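Regulator of chromosome condensation (Saccharomyces cerevisiae, PDB 3OF7) promotes the exchange of GDP for GTP on the GTPases Gsp1p and Gsp2p, binds chromatin and controls RNA metabolism and transport. Local coordinates at residues 141-146 with 166-171; 353-358 with 366-371; 14-19 with 205-210. One frame throughout, in Å; residues are numbered along the deposited sequence.

Contact 1. Residues 141-146 with 166-171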
loop_
_atom_site.group_PDB
_atom_site.type_symbol
_atom_site.label_atom_id
_atom_site.label_comp_id
_atom_site.label_asym_id
_atom_site.label_seq_id
_atom_site.Cartn_x
_atom_site.Cartn_y
_atom_site.Cartn_z
ATOM N N PHE A 141 -11.845 20.252 2.491
ATOM C CA PHE A 141 -12.770 19.133 2.334
ATOM C C PHE A 141 -14.188 19.533 2.732
ATOM O O PHE A 141 -14.584 19.316 3.883
ATOM C CB PHE A 141 -12.339 17.921 3.174
ATOM C CG PHE A 141 -10.965 17.401 2.853
ATOM C CD1 PHE A 141 -10.744 16.623 1.719
ATOM C CD2 PHE A 141 -9.899 17.652 3.714
ATOM C CE1 PHE A 141 -9.477 16.116 1.437
ATOM C CE2 PHE A 141 -8.619 17.156 3.433
ATOM C CZ PHE A 141 -8.411 16.390 2.289
ATOM N N PRO A 142 -14.965 20.103 1.782
ATOM C CA PRO A 142 -16.367 20.462 2.079
ATOM C C PRO A 142 -17.257 19.371 2.707
ATOM O O PRO A 142 -18.140 19.713 3.495
ATOM C CB PRO A 142 -16.911 20.902 0.714
ATOM C CG PRO A 142 -15.724 21.491 0.034
ATOM C CD PRO A 142 -14.563 20.584 0.443
ATOM N N PRO A 143 -17.066 18.074 2.357
ATOM C CA PRO A 143 -17.935 17.118 3.047
ATOM C C PRO A 143 -17.835 17.123 4.580
ATOM O O PRO A 143 -18.798 16.744 5.240
ATOM C CB PRO A 143 -17.490 15.766 2.480
ATOM C CG PRO A 143 -17.045 16.100 1.092
ATOM C CD PRO A 143 -16.347 17.431 1.240
ATOM N N LEU A 144 -16.705 17.563 5.132
ATOM C CA LEU A 144 -16.499 17.536 6.580
ATOM C C LEU A 144 -17.458 18.462 7.328
ATOM O O LEU A 144 -17.974 18.101 8.393
ATOM C CB LEU A 144 -15.052 17.869 6.951
ATOM C CG LEU A 144 -13.979 16.860 6.517
ATOM C CD1 LEU A 144 -12.592 17.387 6.855
ATOM C CD2 LEU A 144 -14.206 15.478 7.135
ATOM N N ALA A 145 -17.688 19.643 6.759
ATOM C CA ALA A 145 -18.631 20.619 7.324
ATOM C C ALA A 145 -20.080 20.123 7.267
ATOM O O ALA A 145 -20.924 20.582 8.035
ATOM C CB ALA A 145 -18.493 21.962 6.620
ATOM N N GLU A 146 -20.354 19.185 6.361
ATOM C CA GLU A 146 -21.678 18.572 6.235
ATOM C C GLU A 146 -21.837 17.348 7.140
ATOM O O GLU A 146 -22.868 16.670 7.103
ATOM C CB GLU A 146 -21.960 18.171 4.780
ATOM C CG GLU A 146 -21.797 19.282 3.746
ATOM C CD GLU A 146 -22.786 19.164 2.597
ATOM O OE1 GLU A 146 -22.890 18.076 1.988
ATOM O OE2 GLU A 146 -23.464 20.171 2.299
ATOM N N ASN A 166 -19.975 9.436 2.313
ATOM C CA ASN A 166 -21.088 9.647 1.387
ATOM C C ASN A 166 -20.775 9.202 -0.051
ATOM O O ASN A 166 -21.532 9.500 -0.971
ATOM C CB ASN A 166 -21.553 11.107 1.420
ATOM C CG ASN A 166 -20.531 12.065 0.833
ATOM O OD1 ASN A 166 -19.371 11.710 0.603
ATOM N ND2 ASN A 166 -20.961 13.295 0.590
ATOM N N GLY A 167 -19.653 8.503 -0.237
ATOM C CA GLY A 167 -19.280 7.964 -1.549
ATOM C C GLY A 167 -18.469 8.900 -2.431
ATOM O O GLY A 167 -18.039 8.516 -3.524
ATOM N N GLU A 168 -18.255 10.123 -1.960
ATOM C CA GLU A 168 -17.495 11.125 -2.712
ATOM C C GLU A 168 -15.991 10.900 -2.598
ATOM O O GLU A 168 -15.500 10.435 -1.565
ATOM C CB GLU A 168 -17.835 12.530 -2.233
ATOM C CG GLU A 168 -19.285 12.946 -2.523
ATOM C CD GLU A 168 -19.523 14.437 -2.378
ATOM O OE1 GLU A 168 -18.702 15.133 -1.748
ATOM O OE2 GLU A 168 -20.550 14.922 -2.904
ATOM N N VAL A 169 -15.278 11.257 -3.665
ATOM C CA VAL A 169 -13.832 11.082 -3.742
ATOM C C VAL A 169 -13.156 12.435 -3.954
ATOM O O VAL A 169 -13.479 13.154 -4.900
ATOM C CB VAL A 169 -13.454 10.100 -4.891
ATOM C CG1 VAL A 169 -11.943 10.054 -5.103
ATOM C CG2 VAL A 169 -13.983 8.707 -4.598
ATOM N N TYR A 170 -12.231 12.785 -3.064
ATOM C CA TYR A 170 -11.374 13.954 -3.260
ATOM C C TYR A 170 -9.972 13.487 -3.632
ATOM O O TYR A 170 -9.462 12.523 -3.065
ATOM C CB TYR A 170 -11.351 14.867 -2.022
ATOM C CG TYR A 170 -12.514 15.841 -1.999
ATOM C CD1 TYR A 170 -13.826 15.382 -1.869
ATOM C CD2 TYR A 170 -12.304 17.215 -2.139
ATOM C CE1 TYR A 170 -14.901 16.259 -1.874
ATOM C CE2 TYR A 170 -13.375 18.106 -2.138
ATOM C CZ TYR A 170 -14.669 17.618 -2.006
ATOM O OH TYR A 170 -15.731 18.495 -2.007
ATOM N N ALA A 171 -9.376 14.161 -4.604
ATOM C CA ALA A 171 -8.074 13.766 -5.131
ATOM C C ALA A 171 -7.201 14.987 -5.360
ATOM O O ALA A 171 -7.713 16.100 -5.546
ATOM C CB ALA A 171 -8.236 12.962 -6.408
#

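Contact 2. Residues 353-358 with 366-371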
loop_
_atom_site.group_PDB
_atom_site.type_symbol
_atom_site.label_atom_id
_atom_site.label_comp_id
_atom_site.label_asym_id
_atom_site.label_seq_id
_atom_site.Cartn_x
_atom_site.Cartn_y
_atom_site.Cartn_z
ATOM N N PRO A 353 10.912 -23.339 -4.780
ATOM C CA PRO A 353 10.189 -24.381 -5.509
ATOM C C PRO A 353 10.791 -24.652 -6.886
ATOM O O PRO A 353 11.612 -23.862 -7.370
ATOM C CB PRO A 353 8.779 -23.802 -5.636
ATOM C CG PRO A 353 8.956 -22.332 -5.540
ATOM C CD PRO A 353 10.101 -22.120 -4.605
ATOM N N GLU A 354 10.395 -25.771 -7.499
ATOM C CA GLU A 354 10.940 -26.187 -8.792
ATOM C C GLU A 354 10.530 -25.267 -9.949
ATOM O O GLU A 354 11.217 -25.213 -10.973
ATOM C CB GLU A 354 10.556 -27.643 -9.104
ATOM C CG GLU A 354 11.469 -28.687 -8.446
ATOM C CD GLU A 354 11.296 -30.090 -9.028
ATOM O OE1 GLU A 354 10.639 -30.235 -10.088
ATOM O OE2 GLU A 354 11.831 -31.047 -8.421
ATOM N N TYR A 355 9.430 -24.539 -9.784
ATOM C CA TYR A 355 8.975 -23.584 -10.803
ATOM C C TYR A 355 9.636 -22.200 -10.671
ATOM O O TYR A 355 9.254 -21.261 -11.368
ATOM C CB TYR A 355 7.443 -23.457 -10.817
ATOM C CG TYR A 355 6.830 -23.170 -9.464
ATOM C CD1 TYR A 355 6.395 -24.213 -8.649
ATOM C CD2 TYR A 355 6.687 -21.859 -8.995
ATOM C CE1 TYR A 355 5.839 -23.967 -7.395
ATOM C CE2 TYR A 355 6.127 -21.596 -7.734
ATOM C CZ TYR A 355 5.703 -22.658 -6.943
ATOM O OH TYR A 355 5.149 -22.436 -5.697
ATOM N N THR A 356 10.616 -22.081 -9.779
ATOM C CA THR A 356 11.418 -20.860 -9.663
ATOM C C THR A 356 12.041 -20.571 -11.030
ATOM O O THR A 356 12.604 -21.475 -11.658
ATOM C CB THR A 356 12.533 -21.010 -8.597
ATOM O OG1 THR A 356 11.945 -21.188 -7.301
ATOM C CG2 THR A 356 13.436 -19.789 -8.555
ATOM N N TYR A 357 11.910 -19.331 -11.497
ATOM C CA TYR A 357 12.504 -18.929 -12.763
ATOM C C TYR A 357 13.985 -18.616 -12.587
ATOM O O TYR A 357 14.362 -17.804 -11.732
ATOM C CB TYR A 357 11.778 -17.724 -13.376
ATOM C CG TYR A 357 12.574 -17.038 -14.478
ATOM C CD1 TYR A 357 12.646 -17.583 -15.761
ATOM C CD2 TYR A 357 13.277 -15.861 -14.222
ATOM C CE1 TYR A 357 13.388 -16.964 -16.768
ATOM C CE2 TYR A 357 14.019 -15.230 -15.221
ATOM C CZ TYR A 357 14.069 -15.787 -16.490
ATOM O OH TYR A 357 14.806 -15.156 -17.469
ATOM N N LYS A 358 14.807 -19.275 -13.403
ATOM C CA LYS A 358 16.243 -19.023 -13.476
ATOM C C LYS A 358 16.559 -18.471 -14.863
ATOM O O LYS A 358 16.018 -18.950 -15.858
ATOM C CB LYS A 358 17.045 -20.307 -13.230
ATOM C CG LYS A 358 17.022 -20.818 -11.796
ATOM C CD LYS A 358 17.828 -22.113 -11.651
ATOM C CE LYS A 358 17.429 -22.861 -10.391
ATOM N NZ LYS A 358 18.266 -24.079 -10.126
ATOM N N ALA A 366 13.012 -15.117 -10.020
ATOM C CA ALA A 366 11.578 -14.977 -9.737
ATOM C C ALA A 366 10.872 -16.275 -9.326
ATOM O O ALA A 366 11.271 -17.370 -9.722
ATOM C CB ALA A 366 10.847 -14.336 -10.935
ATOM N N VAL A 367 9.807 -16.123 -8.542
ATOM C CA VAL A 367 8.911 -17.231 -8.179
ATOM C C VAL A 367 7.531 -16.837 -8.698
ATOM O O VAL A 367 6.837 -16.029 -8.074
ATOM C CB VAL A 367 8.893 -17.471 -6.642
ATOM C CG1 VAL A 367 7.934 -18.618 -6.270
ATOM C CG2 VAL A 367 10.302 -17.777 -6.128
ATOM N N PRO A 368 7.141 -17.360 -9.876
ATOM C CA PRO A 368 6.004 -16.790 -10.593
ATOM C C PRO A 368 4.620 -17.321 -10.220
ATOM O O PRO A 368 3.630 -16.866 -10.786
ATOM C CB PRO A 368 6.316 -17.133 -12.045
ATOM C CG PRO A 368 7.026 -18.436 -11.948
ATOM C CD PRO A 368 7.826 -18.392 -10.678
ATOM N N LEU A 369 4.551 -18.295 -9.319
ATOM C CA LEU A 369 3.264 -18.761 -8.798
ATOM C C LEU A 369 3.209 -18.465 -7.309
ATOM O O LEU A 369 4.236 -18.552 -6.639
ATOM C CB LEU A 369 3.093 -20.269 -9.007
ATOM C CG LEU A 369 3.145 -20.877 -10.406
ATOM C CD1 LEU A 369 3.039 -22.404 -10.272
ATOM C CD2 LEU A 369 2.058 -20.315 -11.323
ATOM N N PRO A 370 2.016 -18.116 -6.786
ATOM C CA PRO A 370 1.861 -17.858 -5.354
ATOM C C PRO A 370 2.367 -19.053 -4.561
ATOM O O PRO A 370 1.954 -20.185 -4.824
ATOM C CB PRO A 370 0.345 -17.709 -5.184
ATOM C CG PRO A 370 -0.144 -17.295 -6.496
ATOM C CD PRO A 370 0.751 -17.927 -7.518
ATOM N N THR A 371 3.274 -18.798 -3.623
ATOM C CA THR A 371 3.963 -19.855 -2.893
ATOM C C THR A 371 3.857 -19.570 -1.399
ATOM O O THR A 371 4.221 -18.488 -0.938
ATOM C CB THR A 371 5.442 -19.968 -3.342
ATOM O OG1 THR A 371 5.492 -20.115 -4.768
ATOM C CG2 THR A 371 6.148 -21.159 -2.683
#

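Contact 3. Residues 14-19 with 205-210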
loop_
_atom_site.group_PDB
_atom_site.type_symbol
_atom_site.label_atom_id
_atom_site.label_comp_id
_atom_site.label_asym_id
_atom_site.label_seq_id
_atom_site.Cartn_x
_atom_site.Cartn_y
_atom_site.Cartn_z
ATOM N N ASN A 14 -21.444 -4.654 -2.093
ATOM C CA ASN A 14 -20.424 -4.094 -1.193
ATOM C C ASN A 14 -20.910 -2.906 -0.372
ATOM O O ASN A 14 -21.640 -2.056 -0.875
ATOM C CB ASN A 14 -19.190 -3.637 -1.985
ATOM C CG ASN A 14 -18.589 -4.737 -2.827
ATOM O OD1 ASN A 14 -18.441 -5.870 -2.379
ATOM N ND2 ASN A 14 -18.231 -4.403 -4.062
ATOM N N ALA A 15 -20.469 -2.840 0.879
ATOM C CA ALA A 15 -20.668 -1.650 1.708
ATOM C C ALA A 15 -19.326 -1.141 2.239
ATOM O O ALA A 15 -18.397 -1.930 2.442
ATOM C CB ALA A 15 -21.624 -1.951 2.861
ATOM N N GLN A 16 -19.229 0.171 2.466
ATOM C CA GLN A 16 -18.008 0.776 3.008
ATOM C C GLN A 16 -17.615 0.137 4.342
ATOM O O GLN A 16 -16.431 -0.061 4.617
ATOM C CB GLN A 16 -18.164 2.289 3.166
ATOM C CG GLN A 16 -18.008 3.078 1.870
ATOM C CD GLN A 16 -18.075 4.580 2.084
ATOM O OE1 GLN A 16 -18.314 5.049 3.202
ATOM N NE2 GLN A 16 -17.861 5.344 1.017
ATOM N N GLU A 17 -18.622 -0.209 5.143
ATOM C CA GLU A 17 -18.434 -0.963 6.390
ATOM C C GLU A 17 -17.627 -2.262 6.241
ATOM O O GLU A 17 -16.918 -2.658 7.169
ATOM C CB GLU A 17 -19.791 -1.275 7.033
ATOM N N ASP A 18 -17.729 -2.921 5.084
ATOM C CA ASP A 18 -17.030 -4.195 4.859
ATOM C C ASP A 18 -15.506 -4.062 4.929
ATOM O O ASP A 18 -14.811 -5.059 5.114
ATOM C CB ASP A 18 -17.383 -4.792 3.493
ATOM C CG ASP A 18 -18.880 -4.987 3.291
ATOM O OD1 ASP A 18 -19.659 -4.904 4.267
ATOM O OD2 ASP A 18 -19.270 -5.228 2.135
ATOM N N TYR A 19 -15.005 -2.840 4.758
ATOM C CA TYR A 19 -13.562 -2.575 4.640
ATOM C C TYR A 19 -12.967 -1.852 5.848
ATOM O O TYR A 19 -11.742 -1.762 5.978
ATOM C CB TYR A 19 -13.276 -1.769 3.356
ATOM C CG TYR A 19 -13.925 -2.381 2.136
ATOM C CD1 TYR A 19 -15.159 -1.918 1.678
ATOM C CD2 TYR A 19 -13.329 -3.458 1.472
ATOM C CE1 TYR A 19 -15.776 -2.501 0.580
ATOM C CE2 TYR A 19 -13.935 -4.047 0.365
ATOM C CZ TYR A 19 -15.165 -3.558 -0.071
ATOM O OH TYR A 19 -15.785 -4.124 -1.156
ATOM N N ASN A 205 -22.140 4.294 -4.965
ATOM C CA ASN A 205 -21.115 4.859 -4.097
ATOM C C ASN A 205 -19.805 4.097 -4.249
ATOM O O ASN A 205 -19.800 2.872 -4.407
ATOM C CB ASN A 205 -21.558 4.809 -2.632
ATOM C CG ASN A 205 -22.500 5.949 -2.253
ATOM O OD1 ASN A 205 -22.889 6.772 -3.085
ATOM N ND2 ASN A 205 -22.858 6.003 -0.978
ATOM N N ILE A 206 -18.698 4.825 -4.196
ATOM C CA ILE A 206 -17.381 4.197 -4.134
ATOM C C ILE A 206 -17.177 3.655 -2.716
ATOM O O ILE A 206 -17.487 4.341 -1.739
ATOM C CB ILE A 206 -16.266 5.196 -4.515
ATOM C CG1 ILE A 206 -16.523 5.767 -5.921
ATOM C CG2 ILE A 206 -14.873 4.530 -4.403
ATOM C CD1 ILE A 206 -16.785 4.686 -7.006
ATOM N N VAL A 207 -16.679 2.426 -2.618
ATOM C CA VAL A 207 -16.537 1.737 -1.328
ATOM C C VAL A 207 -15.082 1.425 -0.937
ATOM O O VAL A 207 -14.781 1.229 0.246
ATOM C CB VAL A 207 -17.381 0.435 -1.281
ATOM C CG1 VAL A 207 -18.864 0.745 -1.523
ATOM C CG2 VAL A 207 -16.864 -0.614 -2.286
ATOM N N GLN A 208 -14.185 1.387 -1.924
ATOM C CA GLN A 208 -12.787 1.025 -1.669
ATOM C C GLN A 208 -11.822 1.613 -2.694
ATOM O O GLN A 208 -12.158 1.743 -3.877
ATOM C CB GLN A 208 -12.615 -0.492 -1.627
ATOM C CG GLN A 208 -11.308 -0.934 -0.961
ATOM C CD GLN A 208 -10.936 -2.369 -1.243
ATOM O OE1 GLN A 208 -11.571 -3.058 -2.048
ATOM N NE2 GLN A 208 -9.887 -2.835 -0.578
ATOM N N LEU A 209 -10.621 1.940 -2.222
ATOM C CA LEU A 209 -9.546 2.450 -3.077
ATOM C C LEU A 209 -8.394 1.455 -3.133
ATOM O O LEU A 209 -8.192 0.689 -2.185
ATOM C CB LEU A 209 -9.033 3.791 -2.544
ATOM C CG LEU A 209 -10.046 4.851 -2.103
ATOM C CD1 LEU A 209 -9.342 6.040 -1.461
ATOM C CD2 LEU A 209 -10.896 5.334 -3.281
ATOM N N ALA A 210 -7.645 1.461 -4.235
ATOM C CA ALA A 210 -6.374 0.712 -4.303
ATOM C C ALA A 210 -5.337 1.501 -5.114
ATOM O O ALA A 210 -5.416 1.535 -6.349
ATOM C CB ALA A 210 -6.588 -0.684 -4.899
#

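Contact 1. Residues 141-146 with 166-171
Tyr170 reaches from strand 169-177 toward two consecutive prolines at the start of the short helix 142-145, meeting Pro143 tip to tip. Its CG stands beside the backbone N (chi1 -85°), and from there the ring extends to the pyrrolidines. CE1 rests 3.6 Å from Pro143 CD, while the hydroxyl rests against both proline rings, with Tyr170 OH 3.4 Å from Pro142 CD and 3.5 Å from Pro143 CD. At the base of the tyrosine, Phe141 slides past in the opposite direction and offers its rim, CE1 lying 4.1 Å from Tyr170 CB. Glu168 completes the surface: its chain is extended beyond CG, and OE1 lies 3.4 Å from Pro143 CG, in the plane of the Tyr170 ring and at its edge, while OE2 has a long, weak ion pair with Lys197. The backbone N of Glu168 closes an Asx turn, donating to Asn166 OD1 (3.2 Å) from above the carbonyl plane. Phe164 of strand 159-164 also touches Pro143. The joint thus depends on shape and van der Waals contact: prolines have no N-H to donate, and the tyrosine hydroxyl meets carbon from both of them, so helix 142-145 is seated on this strand by ring packing.

Contact 2. Residues 353-358 with 366-371
Tyr355 spans the contact and ends tip to tip with Thr371. From CB, the side chain sets out with CG between the backbone N and the carbonyl carbon (chi1 52°). CG lies 4.0 Å from Leu369 CD1, which CD1 of the tyrosine also meets, and that methyl sits over the ring centre in a CH-pi contact, 3.9 Å from the centroid. Pro353 CB covers the opposite face, toward the rim. At the edge, CD2 faces Pro368 CD at 4.0 Å. CE2 comes within 3.5 Å of Leu369 CB, on the leucine side of the ring, and 3.8 Å of Val367 CG1. CZ lies near Thr371 OG1, and at the tip Tyr355 OH and Thr371 OG1 are 2.5 Å apart, OG1 lying in the ring plane; OG1 itself donates to Leu369 O. The turn that presents the ring is type I, from Pro353 to Thr356, and Pro353 O accepts from both N and OG1 of Thr356 on one face of its plane. Beyond it a hairpin begins, where Tyr357 N donates to Ala366 O (2.7 Å) and the return bond from Ala366 N is weak. Packed on both faces and at the edge, the ring probably has little freedom to turn, and it ties this turn to the corner at Leu369, where the chain passes from the hairpin to strand 370-372.

Contact 3. Residues 14-19 with 205-210
Gln16 and Val207 bring their CA atoms to 4.7 Å, where the turn through 16-18 meets a classic beta bulge formed by Val207 and Gln208 opposite Leu219. Gln16 is extended beyond CG: CG passes 3.8 Å from Val207 CA, and NE2 then donates to Ile206 O at 3.0 Å in a nearly straight bond (170°), with the acceptor in the plane of the amide. The same nitrogen also bonds Phe164 O of strand 159-164. Val207 supplies the apolar centre. Its CG2 lies 3.8 Å from Asn14 CB and 3.6 Å from Tyr19 CE1, while CG1 faces the backbone around Ala15. Gln208 covers the Tyr19 ring, CB standing over the centre at 4.1 Å from the centroid. CG, anti to the backbone N (chi1 -163°), also lies over that face; the side chain crosses the tyrosine at about a right angle, its amide plane turned 22° from the ring and OE1 within 3.5 Å of Tyr19 CE2. Asp18 CB covers the opposite face toward the rim, and Asp18 OD2 accepts from Ala15 N, bracing the turn. The polar tips bind beyond the pair: Tyr19 OH to Lys260 O, Asn14 ND2 to Val259 O and Asp220 O, Gln208 OE1 to Ile262 N and NE2 to Tyr23 OH. An alanine in place of Tyr19 would probably leave Lys260 O without this donor and open a gap beside Val207 CG2 and over Gln208. The amides of Asn14 and Gln16 and the phenol of Tyr19 thus bond backbone carbonyls, that of Gln208 a backbone N-H and a hydroxyl, while their carbons pack together, so the N-terminal segment is joined to strands of three successive propeller sheets, 159-164, 206-211 and 259-264.

Overall arrangement
Contacts 1 and 3 are neighbours, their centres 15 Å apart, and they touch through the turn before strand 169-177: Gly167 N lies 3.8 Å from Gln16 NE2, and Gly167 CA lies 3.9 Å from Asn205 CG. Contact 2 stands on the other side of the chain's centre from contact 1, about 44 Å away between centres, and about 33 Å from contact 3. The three also differ in reach along the sequence. The closest ends of the segments are 8 positions apart in contact 2 and 20 in contact 1, both local to their part of the beta-propeller, whereas contact 3 links segments 186 positions apart, bringing the N-terminal segment back onto the repeat to which 166-171 also belongs.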